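Local coordinates for OBG-type G domain-containing protein (Pyrococcus horikoshii, PDB 2E87) that is of unknown function but binds GDP and is probably a GTP-binding protein of the Obg/NOG1 type, with a helical bundle joined to its G domain, at residues Gln217-Pro222 and Arg244-Leu249; Arg51-Val56 and Arg130-Arg135; Glu66-Leu71 and Asp89-Ala94; Glu258-Gly261 and Glu266-His269. All coordinates share one frame; numbering follows the deposited sequence.

Contact 1 (Gln217-Pro222 and Arg244-Leu249)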
loop_
_atom_site.group_PDB
_atom_site.type_symbol
_atom_site.label_atom_id
_atom_site.label_comp_id
_atom_site.label_asym_id
_atom_site.label_seq_id
_atom_site.Cartn_x
_atom_site.Cartn_y
_atom_site.Cartn_z
ATOM N N GLN A 217 -5.965 -17.814 -1.276
ATOM C CA GLN A 217 -6.482 -16.660 -1.986
ATOM C C GLN A 217 -6.322 -16.831 -3.515
ATOM O O GLN A 217 -5.291 -17.293 -3.992
ATOM C CB GLN A 217 -5.754 -15.399 -1.511
ATOM C CG GLN A 217 -6.394 -14.118 -1.996
ATOM C CD GLN A 217 -5.719 -12.884 -1.448
ATOM O OE1 GLN A 217 -4.516 -12.671 -1.643
ATOM N NE2 GLN A 217 -6.489 -12.055 -0.757
ATOM N N ILE A 218 -7.350 -16.454 -4.268
ATOM C CA ILE A 218 -7.318 -16.554 -5.725
ATOM C C ILE A 218 -7.628 -15.190 -6.349
ATOM O O ILE A 218 -8.619 -14.560 -5.994
ATOM C CB ILE A 218 -8.397 -17.540 -6.274
ATOM C CG1 ILE A 218 -8.480 -18.816 -5.417
ATOM C CG2 ILE A 218 -8.063 -17.905 -7.710
ATOM C CD1 ILE A 218 -7.221 -19.659 -5.411
ATOM N N ILE A 219 -6.780 -14.732 -7.268
ATOM C CA ILE A 219 -7.026 -13.464 -7.961
ATOM C C ILE A 219 -6.783 -13.636 -9.450
ATOM O O ILE A 219 -6.001 -14.486 -9.866
ATOM C CB ILE A 219 -6.096 -12.313 -7.487
ATOM C CG1 ILE A 219 -4.654 -12.603 -7.885
ATOM C CG2 ILE A 219 -6.190 -12.137 -5.990
ATOM C CD1 ILE A 219 -3.705 -11.450 -7.610
ATOM N N ASP A 220 -7.486 -12.856 -10.262
ATOM C CA ASP A 220 -7.238 -12.906 -11.703
ATOM C C ASP A 220 -6.549 -11.594 -12.074
ATOM O O ASP A 220 -6.496 -10.656 -11.266
ATOM C CB ASP A 220 -8.519 -13.137 -12.522
ATOM C CG ASP A 220 -9.586 -12.100 -12.280
ATOM O OD1 ASP A 220 -9.404 -11.190 -11.440
ATOM O OD2 ASP A 220 -10.629 -12.216 -12.950
ATOM N N THR A 221 -6.020 -11.512 -13.284
ATOM C CA THR A 221 -5.267 -10.332 -13.649
ATOM C C THR A 221 -5.696 -9.551 -14.878
ATOM O O THR A 221 -4.856 -9.107 -15.663
ATOM C CB THR A 221 -3.806 -10.729 -13.799
ATOM O OG1 THR A 221 -3.695 -11.766 -14.779
ATOM C CG2 THR A 221 -3.268 -11.248 -12.472
ATOM N N PRO A 222 -7.005 -9.338 -15.050
ATOM C CA PRO A 222 -7.401 -8.580 -16.246
ATOM C C PRO A 222 -6.703 -7.219 -16.265
ATOM O O PRO A 222 -6.607 -6.541 -15.240
ATOM C CB PRO A 222 -8.918 -8.454 -16.093
ATOM C CG PRO A 222 -9.076 -8.324 -14.585
ATOM C CD PRO A 222 -8.093 -9.374 -14.051
ATOM N N ARG A 244 4.689 -10.146 -8.055
ATOM C CA ARG A 244 5.751 -11.071 -7.645
ATOM C C ARG A 244 5.762 -11.207 -6.128
ATOM O O ARG A 244 6.126 -12.263 -5.590
ATOM C CB ARG A 244 7.142 -10.567 -8.052
ATOM C CG ARG A 244 7.401 -10.385 -9.532
ATOM C CD ARG A 244 8.839 -9.897 -9.761
ATOM N NE ARG A 244 9.113 -9.597 -11.167
ATOM C CZ ARG A 244 10.278 -9.149 -11.631
ATOM N NH1 ARG A 244 11.294 -8.946 -10.800
ATOM N NH2 ARG A 244 10.426 -8.894 -12.927
ATOM N N TYR A 245 5.387 -10.130 -5.446
ATOM C CA TYR A 245 5.377 -10.110 -3.989
ATOM C C TYR A 245 4.076 -10.572 -3.334
ATOM O O TYR A 245 4.009 -10.713 -2.114
ATOM C CB TYR A 245 5.733 -8.707 -3.512
ATOM C CG TYR A 245 7.056 -8.241 -4.057
ATOM C CD1 TYR A 245 7.166 -7.035 -4.727
ATOM C CD2 TYR A 245 8.205 -9.015 -3.896
ATOM C CE1 TYR A 245 8.392 -6.599 -5.226
ATOM C CE2 TYR A 245 9.430 -8.595 -4.383
ATOM C CZ TYR A 245 9.519 -7.385 -5.047
ATOM O OH TYR A 245 10.735 -6.964 -5.524
ATOM N N LEU A 246 3.050 -10.794 -4.145
ATOM C CA LEU A 246 1.750 -11.253 -3.665
ATOM C C LEU A 246 1.536 -12.732 -4.016
ATOM O O LEU A 246 1.243 -13.554 -3.144
ATOM C CB LEU A 246 0.648 -10.425 -4.304
ATOM C CG LEU A 246 -0.793 -10.788 -3.982
ATOM C CD1 LEU A 246 -1.089 -10.628 -2.497
ATOM C CD2 LEU A 246 -1.676 -9.866 -4.794
ATOM N N GLY A 247 1.698 -13.059 -5.296
ATOM C CA GLY A 247 1.500 -14.421 -5.759
ATOM C C GLY A 247 2.499 -15.463 -5.301
ATOM O O GLY A 247 3.691 -15.199 -5.214
ATOM N N ASN A 248 2.005 -16.665 -5.015
ATOM C CA ASN A 248 2.861 -17.767 -4.573
ATOM C C ASN A 248 2.779 -18.882 -5.604
ATOM O O ASN A 248 3.516 -19.860 -5.546
ATOM C CB ASN A 248 2.388 -18.272 -3.213
ATOM C CG ASN A 248 2.347 -17.172 -2.179
ATOM O OD1 ASN A 248 3.386 -16.686 -1.746
ATOM N ND2 ASN A 248 1.147 -16.754 -1.791
ATOM N N LEU A 249 1.856 -18.713 -6.545
ATOM C CA LEU A 249 1.631 -19.665 -7.621
ATOM C C LEU A 249 0.896 -18.967 -8.760
ATOM O O LEU A 249 -0.050 -18.217 -8.546
ATOM C CB LEU A 249 0.790 -20.855 -7.157
ATOM C CG LEU A 249 0.344 -21.765 -8.314
ATOM C CD1 LEU A 249 1.560 -22.426 -8.947
ATOM C CD2 LEU A 249 -0.606 -22.818 -7.803
#

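Contact 2 (Arg51-Val56 and Arg130-Arg135)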
loop_
_atom_site.group_PDB
_atom_site.type_symbol
_atom_site.label_atom_id
_atom_site.label_comp_id
_atom_site.label_asym_id
_atom_site.label_seq_id
_atom_site.Cartn_x
_atom_site.Cartn_y
_atom_site.Cartn_z
ATOM N N ARG A 51 5.273 28.650 24.346
ATOM C CA ARG A 51 5.144 27.223 24.607
ATOM C C ARG A 51 3.898 26.622 23.987
ATOM O O ARG A 51 3.925 25.488 23.518
ATOM C CB ARG A 51 5.122 26.932 26.111
ATOM C CG ARG A 51 6.378 27.313 26.848
ATOM C CD ARG A 51 6.568 26.402 28.045
ATOM N NE ARG A 51 7.600 26.895 28.951
ATOM C CZ ARG A 51 7.409 27.873 29.834
ATOM N NH1 ARG A 51 6.219 28.460 29.932
ATOM N NH2 ARG A 51 8.410 28.262 30.617
ATOM N N THR A 52 2.800 27.371 24.009
ATOM C CA THR A 52 1.550 26.878 23.458
ATOM C C THR A 52 1.660 26.739 21.937
ATOM O O THR A 52 1.209 25.749 21.364
ATOM C CB THR A 52 0.370 27.814 23.837
ATOM O OG1 THR A 52 0.375 28.034 25.251
ATOM C CG2 THR A 52 -0.969 27.178 23.452
ATOM N N VAL A 53 2.263 27.720 21.273
ATOM C CA VAL A 53 2.414 27.624 19.825
ATOM C C VAL A 53 3.285 26.431 19.524
ATOM O O VAL A 53 2.977 25.635 18.654
ATOM C CB VAL A 53 3.086 28.862 19.216
ATOM C CG1 VAL A 53 3.493 28.579 17.748
ATOM C CG2 VAL A 53 2.130 30.037 19.283
ATOM N N SER A 54 4.372 26.302 20.262
ATOM C CA SER A 54 5.283 25.191 20.045
ATOM C C SER A 54 4.607 23.835 20.218
ATOM O O SER A 54 4.784 22.940 19.393
ATOM C CB SER A 54 6.477 25.291 20.988
ATOM O OG SER A 54 7.407 24.262 20.717
ATOM N N ASN A 55 3.813 23.692 21.274
ATOM C CA ASN A 55 3.142 22.427 21.533
ATOM C C ASN A 55 2.033 22.069 20.583
ATOM O O ASN A 55 1.887 20.910 20.209
ATOM C CB ASN A 55 2.594 22.382 22.953
ATOM C CG ASN A 55 3.602 21.859 23.923
ATOM O OD1 ASN A 55 4.519 22.574 24.319
ATOM N ND2 ASN A 55 3.464 20.582 24.295
ATOM N N VAL A 56 1.240 23.057 20.202
ATOM C CA VAL A 56 0.145 22.791 19.300
ATOM C C VAL A 56 0.670 22.368 17.938
ATOM O O VAL A 56 0.173 21.420 17.349
ATOM C CB VAL A 56 -0.762 24.029 19.186
ATOM C CG1 VAL A 56 -1.739 23.873 18.039
ATOM C CG2 VAL A 56 -1.515 24.195 20.487
ATOM N N ARG A 130 7.258 37.999 19.152
ATOM C CA ARG A 130 6.937 38.328 17.782
ATOM C C ARG A 130 7.893 37.614 16.822
ATOM O O ARG A 130 7.472 37.100 15.785
ATOM C CB ARG A 130 6.996 39.836 17.592
ATOM C CG ARG A 130 6.195 40.342 16.410
ATOM C CD ARG A 130 6.310 41.857 16.298
ATOM N NE ARG A 130 5.801 42.532 17.492
ATOM C CZ ARG A 130 6.439 43.503 18.144
ATOM N NH1 ARG A 130 7.627 43.928 17.726
ATOM N NH2 ARG A 130 5.894 44.045 19.224
ATOM N N GLN A 131 9.172 37.555 17.180
ATOM C CA GLN A 131 10.145 36.886 16.326
ATOM C C GLN A 131 9.878 35.396 16.241
ATOM O O GLN A 131 9.959 34.811 15.167
ATOM C CB GLN A 131 11.570 37.090 16.840
ATOM C CG GLN A 131 12.120 38.487 16.668
ATOM C CD GLN A 131 13.596 38.545 16.998
ATOM O OE1 GLN A 131 14.410 37.874 16.352
ATOM N NE2 GLN A 131 13.953 39.336 18.012
ATOM N N PHE A 132 9.578 34.786 17.383
ATOM C CA PHE A 132 9.309 33.355 17.438
ATOM C C PHE A 132 8.117 33.033 16.525
ATOM O O PHE A 132 8.206 32.150 15.669
ATOM C CB PHE A 132 9.032 32.925 18.884
ATOM C CG PHE A 132 8.652 31.491 19.024
ATOM C CD1 PHE A 132 9.617 30.490 18.947
ATOM C CD2 PHE A 132 7.316 31.130 19.204
ATOM C CE1 PHE A 132 9.257 29.137 19.048
ATOM C CE2 PHE A 132 6.944 29.797 19.306
ATOM C CZ PHE A 132 7.920 28.786 19.228
ATOM N N TYR A 133 7.012 33.761 16.698
ATOM C CA TYR A 133 5.839 33.564 15.857
ATOM C C TYR A 133 6.292 33.636 14.394
ATOM O O TYR A 133 5.994 32.750 13.595
ATOM C CB TYR A 133 4.803 34.658 16.123
ATOM C CG TYR A 133 3.811 34.352 17.225
ATOM C CD1 TYR A 133 4.230 33.805 18.432
ATOM C CD2 TYR A 133 2.448 34.633 17.064
ATOM C CE1 TYR A 133 3.329 33.538 19.452
ATOM C CE2 TYR A 133 1.526 34.372 18.088
ATOM C CZ TYR A 133 1.979 33.820 19.274
ATOM O OH TYR A 133 1.107 33.506 20.271
ATOM N N GLY A 134 7.032 34.691 14.064
ATOM C CA GLY A 134 7.520 34.864 12.710
ATOM C C GLY A 134 8.269 33.644 12.204
ATOM O O GLY A 134 8.030 33.175 11.089
ATOM N N ARG A 135 9.168 33.115 13.027
ATOM C CA ARG A 135 9.948 31.948 12.638
ATOM C C ARG A 135 9.141 30.658 12.568
ATOM O O ARG A 135 9.424 29.807 11.728
ATOM C CB ARG A 135 11.143 31.748 13.576
ATOM C CG ARG A 135 12.204 32.829 13.449
ATOM C CD ARG A 135 13.453 32.439 14.202
ATOM N NE ARG A 135 14.338 33.573 14.463
ATOM C CZ ARG A 135 14.882 34.334 13.520
ATOM N NH1 ARG A 135 14.629 34.087 12.239
ATOM N NH2 ARG A 135 15.688 35.335 13.857
#

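Contact 3 (Glu66-Leu71 and Asp89-Ala94). With SO4 (sulfate ion), chain B.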
loop_
_atom_site.group_PDB
_atom_site.type_symbol
_atom_site.label_atom_id
_atom_site.label_comp_id
_atom_site.label_asym_id
_atom_site.label_seq_id
_atom_site.Cartn_x
_atom_site.Cartn_y
_atom_site.Cartn_z
ATOM N N GLU A 66 3.336 9.588 13.595
ATOM C CA GLU A 66 2.986 8.419 14.396
ATOM C C GLU A 66 1.914 7.526 13.791
ATOM O O GLU A 66 2.029 6.307 13.835
ATOM C CB GLU A 66 2.566 8.845 15.813
ATOM C CG GLU A 66 3.643 9.652 16.559
ATOM C CD GLU A 66 3.210 10.131 17.946
ATOM O OE1 GLU A 66 1.996 10.361 18.162
ATOM O OE2 GLU A 66 4.098 10.301 18.814
ATOM N N ARG A 67 0.888 8.123 13.204
ATOM C CA ARG A 67 -0.202 7.342 12.639
ATOM C C ARG A 67 -0.032 6.856 11.207
ATOM O O ARG A 67 -0.897 6.157 10.682
ATOM C CB ARG A 67 -1.505 8.122 12.752
ATOM C CG ARG A 67 -1.881 8.472 14.181
ATOM C CD ARG A 67 -3.270 9.063 14.206
ATOM N NE ARG A 67 -3.648 9.570 15.518
ATOM C CZ ARG A 67 -4.728 10.312 15.728
ATOM N NH1 ARG A 67 -5.519 10.624 14.708
ATOM N NH2 ARG A 67 -5.015 10.749 16.948
ATOM N N THR A 68 1.063 7.231 10.565
ATOM C CA THR A 68 1.294 6.786 9.205
ATOM C C THR A 68 2.317 5.676 9.325
ATOM O O THR A 68 3.362 5.855 9.929
ATOM C CB THR A 68 1.861 7.917 8.317
ATOM O OG1 THR A 68 1.068 9.097 8.487
ATOM C CG2 THR A 68 1.839 7.507 6.855
ATOM N N PRO A 69 2.026 4.504 8.759
ATOM C CA PRO A 69 2.987 3.406 8.859
ATOM C C PRO A 69 4.299 3.712 8.138
ATOM O O PRO A 69 4.303 4.349 7.081
ATOM C CB PRO A 69 2.240 2.259 8.201
ATOM C CG PRO A 69 1.538 2.965 7.071
ATOM C CD PRO A 69 0.954 4.171 7.802
ATOM N N GLY A 70 5.413 3.283 8.725
ATOM C CA GLY A 70 6.684 3.482 8.057
ATOM C C GLY A 70 6.642 2.548 6.857
ATOM O O GLY A 70 6.244 1.389 6.986
ATOM N N LEU A 71 7.023 3.035 5.688
ATOM C CA LEU A 71 6.976 2.199 4.502
ATOM C C LEU A 71 7.764 0.887 4.653
ATOM O O LEU A 71 7.345 -0.148 4.145
ATOM C CB LEU A 71 7.476 2.983 3.282
ATOM C CG LEU A 71 6.793 4.326 2.961
ATOM C CD1 LEU A 71 7.296 4.816 1.605
ATOM C CD2 LEU A 71 5.277 4.190 2.919
ATOM N N ASP A 89 10.213 7.706 -2.730
ATOM C CA ASP A 89 11.231 8.679 -2.360
ATOM C C ASP A 89 10.623 10.026 -1.968
ATOM O O ASP A 89 11.070 10.668 -1.023
ATOM C CB ASP A 89 12.243 8.824 -3.503
ATOM C CG ASP A 89 13.388 9.770 -3.162
ATOM O OD1 ASP A 89 13.391 10.906 -3.694
ATOM O OD2 ASP A 89 14.279 9.387 -2.364
ATOM N N THR A 90 9.591 10.439 -2.682
ATOM C CA THR A 90 8.908 11.683 -2.383
ATOM C C THR A 90 8.212 11.582 -1.024
ATOM O O THR A 90 8.236 12.525 -0.225
ATOM C CB THR A 90 7.852 12.008 -3.463
ATOM O OG1 THR A 90 8.506 12.160 -4.724
ATOM C CG2 THR A 90 7.105 13.291 -3.139
ATOM N N PHE A 91 7.594 10.434 -0.764
ATOM C CA PHE A 91 6.896 10.231 0.496
ATOM C C PHE A 91 7.860 10.325 1.674
ATOM O O PHE A 91 7.608 11.053 2.628
ATOM C CB PHE A 91 6.195 8.872 0.507
ATOM C CG PHE A 91 5.034 8.804 1.454
ATOM C CD1 PHE A 91 3.799 9.327 1.097
ATOM C CD2 PHE A 91 5.190 8.251 2.723
ATOM C CE1 PHE A 91 2.738 9.302 1.985
ATOM C CE2 PHE A 91 4.135 8.219 3.622
ATOM C CZ PHE A 91 2.905 8.747 3.257
ATOM N N HIS A 92 8.969 9.592 1.602
ATOM C CA HIS A 92 9.953 9.600 2.677
ATOM C C HIS A 92 10.453 10.997 2.973
ATOM O O HIS A 92 10.622 11.361 4.137
ATOM C CB HIS A 92 11.147 8.696 2.337
ATOM C CG HIS A 92 10.976 7.277 2.783
ATOM N ND1 HIS A 92 11.602 6.219 2.158
ATOM C CD2 HIS A 92 10.265 6.743 3.805
ATOM C CE1 HIS A 92 11.283 5.094 2.775
ATOM N NE2 HIS A 92 10.473 5.385 3.778
ATOM N N LYS A 93 10.687 11.771 1.918
ATOM C CA LYS A 93 11.193 13.121 2.059
ATOM C C LYS A 93 10.190 14.095 2.621
ATOM O O LYS A 93 10.552 14.994 3.381
ATOM C CB LYS A 93 11.725 13.627 0.723
ATOM C CG LYS A 93 13.052 12.998 0.374
ATOM C CD LYS A 93 13.535 13.373 -1.007
ATOM C CE LYS A 93 14.845 12.658 -1.283
ATOM N NZ LYS A 93 15.309 12.849 -2.672
ATOM N N ALA A 94 8.931 13.926 2.249
ATOM C CA ALA A 94 7.891 14.801 2.755
ATOM C C ALA A 94 7.815 14.550 4.260
ATOM O O ALA A 94 7.824 15.490 5.064
ATOM C CB ALA A 94 6.566 14.486 2.085
HETATM S S SO4 B . 10.147 3.863 7.296
HETATM O O1 SO4 B . 9.469 2.903 8.268
HETATM O O2 SO4 B . 9.138 4.804 6.599
HETATM O O3 SO4 B . 11.092 4.704 8.166
HETATM O O4 SO4 B . 10.827 3.059 6.211
#

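Contact 4 (Glu258-Gly261 and Glu266-His269)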
loop_
_atom_site.group_PDB
_atom_site.type_symbol
_atom_site.label_atom_id
_atom_site.label_comp_id
_atom_site.label_asym_id
_atom_site.label_seq_id
_atom_site.Cartn_x
_atom_site.Cartn_y
_atom_site.Cartn_z
ATOM N N GLU A 258 -9.247 -20.722 -29.482
ATOM C CA GLU A 258 -8.991 -19.388 -29.994
ATOM C C GLU A 258 -10.274 -18.566 -30.009
ATOM O O GLU A 258 -10.316 -17.486 -30.591
ATOM C CB GLU A 258 -8.334 -19.445 -31.384
ATOM C CG GLU A 258 -6.960 -20.130 -31.364
ATOM C CD GLU A 258 -6.286 -20.232 -32.734
ATOM O OE1 GLU A 258 -6.903 -19.860 -33.742
ATOM O OE2 GLU A 258 -5.129 -20.691 -32.800
ATOM N N HIS A 259 -11.321 -19.061 -29.351
ATOM C CA HIS A 259 -12.573 -18.304 -29.311
ATOM C C HIS A 259 -12.375 -17.033 -28.502
ATOM O O HIS A 259 -13.141 -16.081 -28.629
ATOM C CB HIS A 259 -13.701 -19.144 -28.720
ATOM C CG HIS A 259 -14.065 -20.328 -29.562
ATOM N ND1 HIS A 259 -14.866 -21.351 -29.103
ATOM C CD2 HIS A 259 -13.713 -20.664 -30.825
ATOM C CE1 HIS A 259 -14.987 -22.267 -30.047
ATOM N NE2 HIS A 259 -14.296 -21.875 -31.101
ATOM N N CYS A 260 -11.341 -17.016 -27.665
ATOM C CA CYS A 260 -11.025 -15.825 -26.880
ATOM C C CYS A 260 -10.675 -14.662 -27.826
ATOM O O CYS A 260 -10.746 -13.493 -27.440
ATOM C CB CYS A 260 -9.843 -16.107 -25.960
ATOM S SG CYS A 260 -8.372 -16.689 -26.855
ATOM N N GLY A 261 -10.295 -15.000 -29.062
ATOM C CA GLY A 261 -9.947 -13.992 -30.045
ATOM C C GLY A 261 -8.446 -13.770 -30.169
ATOM O O GLY A 261 -7.999 -12.695 -30.543
ATOM N N GLU A 266 -0.002 -16.383 -30.454
ATOM C CA GLU A 266 0.031 -15.160 -29.658
ATOM C C GLU A 266 -0.107 -15.478 -28.158
ATOM O O GLU A 266 0.498 -14.818 -27.314
ATOM C CB GLU A 266 -1.081 -14.208 -30.097
ATOM C CG GLU A 266 -0.887 -13.584 -31.481
ATOM C CD GLU A 266 -1.948 -12.552 -31.813
ATOM O OE1 GLU A 266 -2.691 -12.138 -30.893
ATOM O OE2 GLU A 266 -2.042 -12.139 -32.985
ATOM N N GLN A 267 -0.894 -16.493 -27.827
ATOM C CA GLN A 267 -1.062 -16.873 -26.437
ATOM C C GLN A 267 0.265 -17.427 -25.955
ATOM O O GLN A 267 0.659 -17.191 -24.821
ATOM C CB GLN A 267 -2.153 -17.937 -26.278
ATOM C CG GLN A 267 -3.560 -17.445 -26.530
ATOM C CD GLN A 267 -4.584 -18.574 -26.448
ATOM O OE1 GLN A 267 -4.648 -19.295 -25.453
ATOM N NE2 GLN A 267 -5.387 -18.731 -27.500
ATOM N N ILE A 268 0.963 -18.172 -26.806
ATOM C CA ILE A 268 2.261 -18.713 -26.396
ATOM C C ILE A 268 3.272 -17.573 -26.176
ATOM O O ILE A 268 4.058 -17.602 -25.235
ATOM C CB ILE A 268 2.829 -19.717 -27.439
ATOM C CG1 ILE A 268 2.131 -21.067 -27.299
ATOM C CG2 ILE A 268 4.318 -19.917 -27.237
ATOM C CD1 ILE A 268 2.468 -22.035 -28.437
ATOM N N HIS A 269 3.253 -16.559 -27.029
ATOM C CA HIS A 269 4.204 -15.477 -26.831
ATOM C C HIS A 269 3.978 -14.844 -25.478
ATOM O O HIS A 269 4.930 -14.584 -24.744
ATOM C CB HIS A 269 4.075 -14.426 -27.928
ATOM C CG HIS A 269 4.572 -14.890 -29.258
ATOM N ND1 HIS A 269 4.280 -14.231 -30.434
ATOM C CD2 HIS A 269 5.355 -15.942 -29.597
ATOM C CE1 HIS A 269 4.862 -14.860 -31.440
ATOM N NE2 HIS A 269 5.520 -15.901 -30.959
#

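Contact 1 (Gln217-Pro222 and Arg244-Leu249)
Leu246 and Ile219 meet methyl to methyl, the loop after helix 234-241 reaching back to strand 214-220. The side chain of Leu246 leaves the loop with CB directed at the strand and CG anti to the backbone N (chi1 177°), which carries both methyl groups across to the other segment. From CG it splits. CD2 goes to the end of Ile219, where it touches CD1 at 3.8 Å as the two chains meet end to end. Leu246 CD1 takes Gln217, two residues back along the strand on the same face, whose side chain passes it at about a right angle. Ile219 can reach this far because its chi1 of 67° aims CG1 at the loop and the chain then runs on extended to CD1. The backbones stay apart, with 8.9 Å between the CA atoms of Ile219 and Gly247. Around the pair, Leu165 and Phe77 of helix 76-86 pack on Leu246, and Val171 of the adjoining parallel strand 169-173 packs on Ile219. The strand runs on into Asp220-Thr221-Pro222, which matches the start of the DxxG (G3) motif of G domains. The side chain of Ile219 itself is about 11 Å from GDP. The direct touch is thus small and dispersive, with branched aliphatic ends filling buried space and no charge or directional bond between Leu246 and Ile219.

Contact 2 (Arg51-Val56 and Arg130-Arg135)
Ser54, whose CB lies 4.2 Å from CZ of Phe132, turns its hydroxyl to a different helix: OG is hydrogen-bonded to Glu109 OE1 of helix 88-117 and more weakly to Arg58 NH1. Two groups therefore hold this buried oxygen, placed for them by a chi1 of -176° that sets OG anti to the backbone N. The contact with helix 122-142 is otherwise apolar and centres on Val53, which fits between two aromatic rings. Phe132 presents its edge: Val53 CB lies near the ring plane, 4.0 Å from CE2, and CG1 touches the same ring carbon at a like distance, the valine and the phenylalanine lying alongside and pointing opposite ways. The other methyl, CG2, belongs to Tyr133, approaching CE1 at 3.7 Å and lying equally near OH, so that it rests beside the phenol end of the ring. Tyr133 starts off to one side of its helix and swings its ring back in, where it also stacks on Phe22. Val50 and Leu108 line Phe132 further, and Ala25 of helix 14-30 packs on both Val53 and Tyr133. With two rings spanning the gap, the short helix axes stay 10.9 Å apart at closest approach and run nearly parallel, crossing at only 15°. In this domain the Ser54-Glu109 bond ties in a third helix. Long helices lying almost side by side, with aromatic and aliphatic residues inside, are characteristic of a helical bundle, here that of the NOG1-type N-terminal domain.

Contact 3 (Glu66-Leu71 and Asp89-Ala94)
Leu71 ends an extended run, Thr68 to Gly70, that leaves helix 38-67 and passes beside helix 88-117, its CA coming to 8.2 Å from that of His92. The leucine then divides its two methyl groups between two residues of that helix. CD1 sits over one face of the His92 imidazole, 4.1 Å from the ring centroid and 20° off the normal, a CH-pi contact. CD2 turns to Phe91 and meets its CD2 at 4.1 Å. CG anti to the carbonyl carbon (chi1 -55°) points the branch at both rings. Phe91 is also touched at its edge, in the ring plane, by Thr68 CG2, 4.0 Å from CZ; Thr68 OG1 meanwhile bonds back to Val64 O. With an alanine in the leucine's place, the His92 face and the flank of Phe91 would probably lose both methyl groups, opening a gap between loop and helix. Beside the exposed His92 a sulfate, probably from the crystallisation liquor, joins the segments: His92 NE2 donates to O2 at 3.2 Å, edge-on, and weakly to O4, while Leu71 N gives O2 a weak bond. Ser72 OG binds the ion too, and its charge would probably favour a protonated histidine. Val82 and Val86 of helix 76-86 and Leu150 of helix 144-156 complete this loop-on-helix apolar cluster of the N-terminal helical domain, where the chain turns from one long helix toward the next.

Contact 4 (Glu258-Gly261 and Glu266-His269)
Gln267 brings NE2 of its amide to 3.7 Å from SG of Cys260. The glutamine leaves its helix with CG anti to the carbonyl carbon (chi1 -70°) and stays extended beyond it, so the flat end arrives straight at the turn. There both polar atoms are taken: OE1 accepts from Asp255 N and NE2 donates to Phe262 O, which fixes the rotation of the amide and leaves the sulfur as a packing neighbour. The chi1 of Cys260, 56°, turns SG to face this amide end. Glu258 touches more loosely, its CG 4.4 Å from Gln267 NE2, and sends OE2 to Leu264 N at the helix start. The loop is a type I turn, closed by Gly261 N to Glu258 O at 2.9 Å; a CB on Gly261 would jam against Cys260 O, which calls for glycine. Cys260 is held by Asp255 OD2 on its N and by Asn177 ND2 on its O, with its side chain on Val178; Asn177 and Val178 both bind GDP, about 7 Å from the Cys260 side chain. The turn lies in the loop from strand 249-254 to helix 264-277, Gln267 reaching back from that helix, with the P-loop region and helix 295-307 alongside.

Contacts 2 and 3 belong to the helical domain and share helix 38-67, with centres 26 Å apart, whereas contacts 1 and 4 lie in the G domain, 21 Å apart. Contacts 2 and 4 are the most distant pair, 67 Å between centres. Contact 1 is aliphatic and buried, between a strand of the sheet and the loop after helix 234-241. Contact 2 packs aromatic rings on a valine inside the bundle, and contact 3 mixes a similar core with an exposed histidine that binds sulfate. Contact 4, near the nucleotide, is the most polar: a helix-borne amide pinned by backbone atoms that flank a turn in sequence.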